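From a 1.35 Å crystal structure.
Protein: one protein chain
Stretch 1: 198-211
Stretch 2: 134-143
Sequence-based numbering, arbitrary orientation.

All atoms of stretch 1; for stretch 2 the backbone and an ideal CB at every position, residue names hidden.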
# COMPACT_ATOMS: atom_id res chain seq x y z
N ARG A 198 24.40 -17.61 1.98
CA ARG A 198 23.85 -16.33 1.53
C ARG A 198 24.54 -15.15 2.21
O ARG A 198 24.92 -14.17 1.55
CB ARG A 198 22.33 -16.27 1.74
CG ARG A 198 21.61 -17.19 0.78
CD ARG A 198 20.10 -17.20 0.95
NE ARG A 198 19.57 -18.28 0.12
CZ ARG A 198 19.31 -18.18 -1.18
NH1 ARG A 198 19.48 -17.04 -1.82
NH2 ARG A 198 18.87 -19.25 -1.83
N LEU A 199 24.74 -15.25 3.52
CA LEU A 199 25.46 -14.21 4.25
C LEU A 199 26.89 -14.05 3.74
O LEU A 199 27.38 -12.93 3.58
CB LEU A 199 25.44 -14.49 5.75
CG LEU A 199 26.18 -13.47 6.63
CD1 LEU A 199 25.66 -12.06 6.42
CD2 LEU A 199 26.09 -13.86 8.08
N GLU A 200 27.56 -15.17 3.47
CA GLU A 200 28.90 -15.14 2.90
C GLU A 200 28.92 -14.34 1.59
O GLU A 200 29.77 -13.46 1.41
CB GLU A 200 29.42 -16.56 2.66
CG GLU A 200 30.83 -16.62 2.10
CD GLU A 200 31.14 -17.92 1.38
OE1 GLU A 200 32.20 -17.99 0.73
OE2 GLU A 200 30.34 -18.88 1.47
N GLN A 201 27.98 -14.62 0.70
CA GLN A 201 27.89 -13.90 -0.56
C GLN A 201 27.63 -12.41 -0.34
O GLN A 201 28.25 -11.57 -1.00
CB GLN A 201 26.84 -14.51 -1.49
CG GLN A 201 27.20 -15.90 -2.01
CD GLN A 201 28.58 -15.96 -2.65
OE1 GLN A 201 28.90 -15.17 -3.55
NE2 GLN A 201 29.40 -16.89 -2.19
N ALA A 202 26.73 -12.09 0.59
CA ALA A 202 26.42 -10.70 0.92
C ALA A 202 27.61 -9.94 1.51
O ALA A 202 27.88 -8.80 1.11
CB ALA A 202 25.21 -10.63 1.84
N LEU A 203 28.32 -10.57 2.43
CA LEU A 203 29.53 -9.98 3.02
C LEU A 203 30.57 -9.66 1.95
O LEU A 203 31.27 -8.65 2.05
CB LEU A 203 30.13 -10.91 4.08
CG LEU A 203 29.43 -10.98 5.44
CD1 LEU A 203 29.77 -12.28 6.14
CD2 LEU A 203 29.77 -9.78 6.32
N ASN A 204 30.65 -10.51 0.93
CA ASN A 204 31.62 -10.35 -0.16
C ASN A 204 31.18 -9.37 -1.25
O ASN A 204 32.02 -8.72 -1.87
CB ASN A 204 31.92 -11.71 -0.81
CG ASN A 204 32.69 -12.66 0.09
OD1 ASN A 204 32.77 -13.86 -0.18
ND2 ASN A 204 33.28 -12.13 1.16
N ASN A 205 29.87 -9.27 -1.47
CA ASN A 205 29.33 -8.65 -2.70
C ASN A 205 28.46 -7.39 -2.56
O ASN A 205 28.41 -6.57 -3.48
CB ASN A 205 28.55 -9.69 -3.52
CG ASN A 205 29.43 -10.77 -4.11
OD1 ASN A 205 29.42 -11.92 -3.66
ND2 ASN A 205 30.19 -10.42 -5.14
N ALA A 206 27.75 -7.24 -1.44
CA ALA A 206 26.64 -6.28 -1.37
C ALA A 206 27.00 -4.78 -1.33
O ALA A 206 26.48 -4.00 -2.13
CB ALA A 206 25.69 -6.63 -0.23
N LYS A 207 27.90 -4.40 -0.43
CA LYS A 207 28.23 -2.97 -0.24
C LYS A 207 28.63 -2.21 -1.53
O LYS A 207 28.08 -1.14 -1.80
CB LYS A 207 29.26 -2.78 0.88
CG LYS A 207 29.50 -1.31 1.25
CD LYS A 207 30.49 -1.15 2.39
CE LYS A 207 30.78 0.33 2.64
NZ LYS A 207 31.82 0.55 3.69
N PRO A 208 29.59 -2.76 -2.32
CA PRO A 208 30.03 -2.12 -3.57
C PRO A 208 28.95 -1.78 -4.61
O PRO A 208 29.19 -0.95 -5.49
CB PRO A 208 31.00 -3.15 -4.17
CG PRO A 208 31.50 -3.89 -3.01
CD PRO A 208 30.34 -4.01 -2.08
N LEU A 209 27.79 -2.42 -4.52
CA LEU A 209 26.67 -2.13 -5.43
C LEU A 209 26.16 -0.71 -5.25
O LEU A 209 25.54 -0.14 -6.16
CB LEU A 209 25.51 -3.11 -5.20
CG LEU A 209 25.66 -4.60 -5.50
CD1 LEU A 209 24.48 -5.39 -4.94
CD2 LEU A 209 25.79 -4.84 -6.99
N TYR A 210 26.42 -0.13 -4.08
CA TYR A 210 25.80 1.13 -3.67
C TYR A 210 26.79 2.21 -3.27
O TYR A 210 26.57 3.39 -3.55
CB TYR A 210 24.84 0.87 -2.51
CG TYR A 210 23.77 -0.12 -2.88
CD1 TYR A 210 22.71 0.27 -3.69
CD2 TYR A 210 23.83 -1.45 -2.47
CE1 TYR A 210 21.73 -0.62 -4.06
CE2 TYR A 210 22.85 -2.36 -2.84
CZ TYR A 210 21.80 -1.92 -3.63
OH TYR A 210 20.81 -2.78 -4.02
N LEU A 211 27.87 1.80 -2.60
CA LEU A 211 28.89 2.71 -2.11
C LEU A 211 30.21 2.35 -2.77
O LEU A 211 30.63 1.19 -2.73
CB LEU A 211 29.03 2.60 -0.58
CG LEU A 211 27.80 2.64 0.34
CD1 LEU A 211 27.12 1.28 0.41
CD2 LEU A 211 28.20 3.09 1.73
N UNK A 134 17.57 -9.71 6.62
CA UNK A 134 18.31 -9.17 5.51
C UNK A 134 19.69 -8.68 5.92
O UNK A 134 19.92 -8.36 7.09
CB UNK A 134 17.52 -8.03 4.86
N UNK A 135 20.59 -8.65 4.94
CA UNK A 135 21.90 -8.03 5.09
C UNK A 135 21.84 -6.61 4.53
O UNK A 135 21.46 -6.40 3.38
CB UNK A 135 22.98 -8.85 4.39
N UNK A 136 22.22 -5.65 5.36
CA UNK A 136 22.23 -4.24 4.98
C UNK A 136 23.59 -3.85 4.38
O UNK A 136 24.59 -3.83 5.09
CB UNK A 136 21.91 -3.36 6.19
N UNK A 137 23.62 -3.52 3.07
CA UNK A 137 24.90 -3.16 2.44
C UNK A 137 25.52 -1.88 3.00
O UNK A 137 26.73 -1.69 2.89
CB UNK A 137 24.70 -3.00 0.93
N UNK A 138 24.71 -1.00 3.59
CA UNK A 138 25.21 0.28 4.09
C UNK A 138 26.00 0.15 5.39
O UNK A 138 26.89 0.96 5.66
CB UNK A 138 24.04 1.24 4.30
N UNK A 139 25.67 -0.86 6.19
CA UNK A 139 26.29 -1.07 7.50
C UNK A 139 26.97 -2.43 7.63
O UNK A 139 27.65 -2.69 8.62
CB UNK A 139 25.24 -0.92 8.60
N UNK A 140 26.77 -3.30 6.63
CA UNK A 140 27.25 -4.68 6.67
C UNK A 140 26.78 -5.42 7.93
O UNK A 140 27.54 -6.18 8.56
CB UNK A 140 28.78 -4.70 6.60
N UNK A 141 25.52 -5.19 8.28
CA UNK A 141 24.87 -5.76 9.45
C UNK A 141 23.54 -6.39 9.06
O UNK A 141 22.99 -6.10 8.00
CB UNK A 141 24.66 -4.69 10.53
N UNK A 142 23.01 -7.23 9.95
CA UNK A 142 21.69 -7.81 9.79
C UNK A 142 20.59 -6.83 10.18
O UNK A 142 20.77 -6.00 11.08
CB UNK A 142 21.57 -9.09 10.62
N UNK A 143 19.46 -6.94 9.50
CA UNK A 143 18.25 -6.20 9.83
C UNK A 143 17.06 -7.14 9.67
O UNK A 143 17.05 -7.99 8.78
CB UNK A 143 18.10 -4.96 8.95

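Position 134 has extended backbone angles (-125/155), and no atom of stretch 1 lies within 5.5 Å of its ideal CB. Stretch 1 therefore sets no preference here. The deposited residue is Ala134, whose backbone pairs with 143 in both directions, N to O and O to N, each at 2.8 Å.

Position 135 is also extended (-96/125), but its CB points toward the helix, 3.8 Å from Ala202 CB and 4.6 Å from Leu199 CD1. Stretch 1 offers methyl groups here: Leu199, Ala202, Leu203 and Ala206. The two alanines leave room beside the helix, so a large apolar side chain, aliphatic or aromatic, would suit. The residue is Phe135, with chi1 t. Ala202 CB sits over one ring face, 4.0 Å from the centroid and 30° off the normal, a CH-pi contact. Ala206 CB lies at the ring edge, 4.0 Å from Phe135 CD2, while Leu199 CD1 reaches Phe135 CD1 at 3.5 Å and Leu203 CD2 reaches Phe135 CE1 at 3.7 Å.

At 136 the CB points away, with nothing of stretch 1 within 5.5 Å; only the following turn offers a clue, since a short acceptor could take up its free NH groups. Asp136 does so, its OD2 accepting from the backbone N of 138 at 2.9 Å.

Position 137 comes closest in backbone: its CA is 4.3 Å from that of Lys207. The ideal CB is 3.7 Å from both Ala206 O and Lys207 CA, and 3.8 Å from Tyr210 CD2. So tight a site favours something compact and apolar, and phi -65 admits proline, though alanine would also be plausible. Pro137 is found; its CG meets Tyr210 CD2 at 3.7 Å, its CB lies 4.0 Å from Ala206 CB, and its carbonyl O is 3.2 Å from Lys207 CG.

At 138 the CB points away, yet Leu211 CD1 is 5.0 Å off, so a branched or long apolar chain could turn back. Leu138 does, its CD2 reaching Leu211 CD1 at 3.5 Å.

Position 139 points away, leaving the choice open. Thr139 OG1 donates to Asp136 OD1 at 2.8 Å, bracing the turn.

Position 140 has positive phi (54/42), which glycine, asparagine or aspartate would tolerate readily. Its CB nevertheless points toward stretch 1, 5.2 Å from Leu203 CD2, and a longer chain could extend along Leu203 and Lys207. Glu140 is deposited. Water 1 lies within hydrogen-bonding distance of Glu140 OE1 (2.8 Å) and of Ala202 O (2.9 Å) and accepts from Lys207 N at 3.0 Å, so it links the carboxylate to the backbone of stretch 1; with other acceptors nearby, its protons need not serve both at once.

Position 141 points away and could be polar; Glu141 forms a salt bridge with 143.

At 142 the CB points sideways, beyond 5.5 Å, so only a longer apolar chain would reach Leu199. Leu142 CD2 approaches Leu199 CD1 at 4.3 Å.

Position 143 is out of reach and unconstrained by stretch 1. Arg143 NH2 donates to Glu141 OE1 at 2.9 Å, completing the salt bridge, and to Leu142 O at 2.9 Å.

Stretch 2 (134-143) AFDPLTEELR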
# COMPACT_ATOMS: atom_id res chain seq x y z
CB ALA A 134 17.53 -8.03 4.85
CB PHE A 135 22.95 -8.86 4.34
CG PHE A 135 24.36 -8.35 4.51
CD1 PHE A 135 25.11 -8.73 5.62
CD2 PHE A 135 24.94 -7.53 3.56
CE1 PHE A 135 26.42 -8.28 5.78
CE2 PHE A 135 26.25 -7.08 3.71
CZ PHE A 135 26.98 -7.46 4.82
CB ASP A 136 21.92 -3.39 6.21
CG ASP A 136 22.04 -1.90 5.96
OD1 ASP A 136 22.03 -1.14 6.95
OD2 ASP A 136 22.14 -1.48 4.79
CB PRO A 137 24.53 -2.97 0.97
CG PRO A 137 23.07 -2.63 0.99
CD PRO A 137 22.51 -3.45 2.11
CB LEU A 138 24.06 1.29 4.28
CG LEU A 138 23.21 1.65 3.06
CD1 LEU A 138 22.20 2.71 3.45
CD2 LEU A 138 24.04 2.13 1.87
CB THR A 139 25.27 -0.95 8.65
OG1 THR A 139 24.22 -1.92 8.46
CG2 THR A 139 24.67 0.45 8.72
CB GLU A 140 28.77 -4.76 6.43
CG GLU A 140 29.16 -4.19 5.07
CD GLU A 140 30.59 -4.50 4.67
OE1 GLU A 140 30.77 -5.22 3.66
OE2 GLU A 140 31.52 -4.03 5.35
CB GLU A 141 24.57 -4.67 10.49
CG GLU A 141 25.77 -4.04 11.14
CD GLU A 141 25.40 -3.26 12.39
OE1 GLU A 141 24.24 -2.78 12.49
OE2 GLU A 141 26.27 -3.12 13.27
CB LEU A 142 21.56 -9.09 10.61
CG LEU A 142 22.54 -10.22 10.30
CD1 LEU A 142 22.36 -11.36 11.27
CD2 LEU A 142 22.37 -10.71 8.87
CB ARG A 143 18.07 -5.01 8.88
CG ARG A 143 19.17 -3.93 8.92
CD ARG A 143 19.06 -3.08 10.18
NE ARG A 143 20.05 -2.01 10.23
CZ ARG A 143 21.22 -2.09 10.86
NH1 ARG A 143 22.04 -1.05 10.86
NH2 ARG A 143 21.57 -3.20 11.50
O HOH W 1 29.00 -6.17 1.67
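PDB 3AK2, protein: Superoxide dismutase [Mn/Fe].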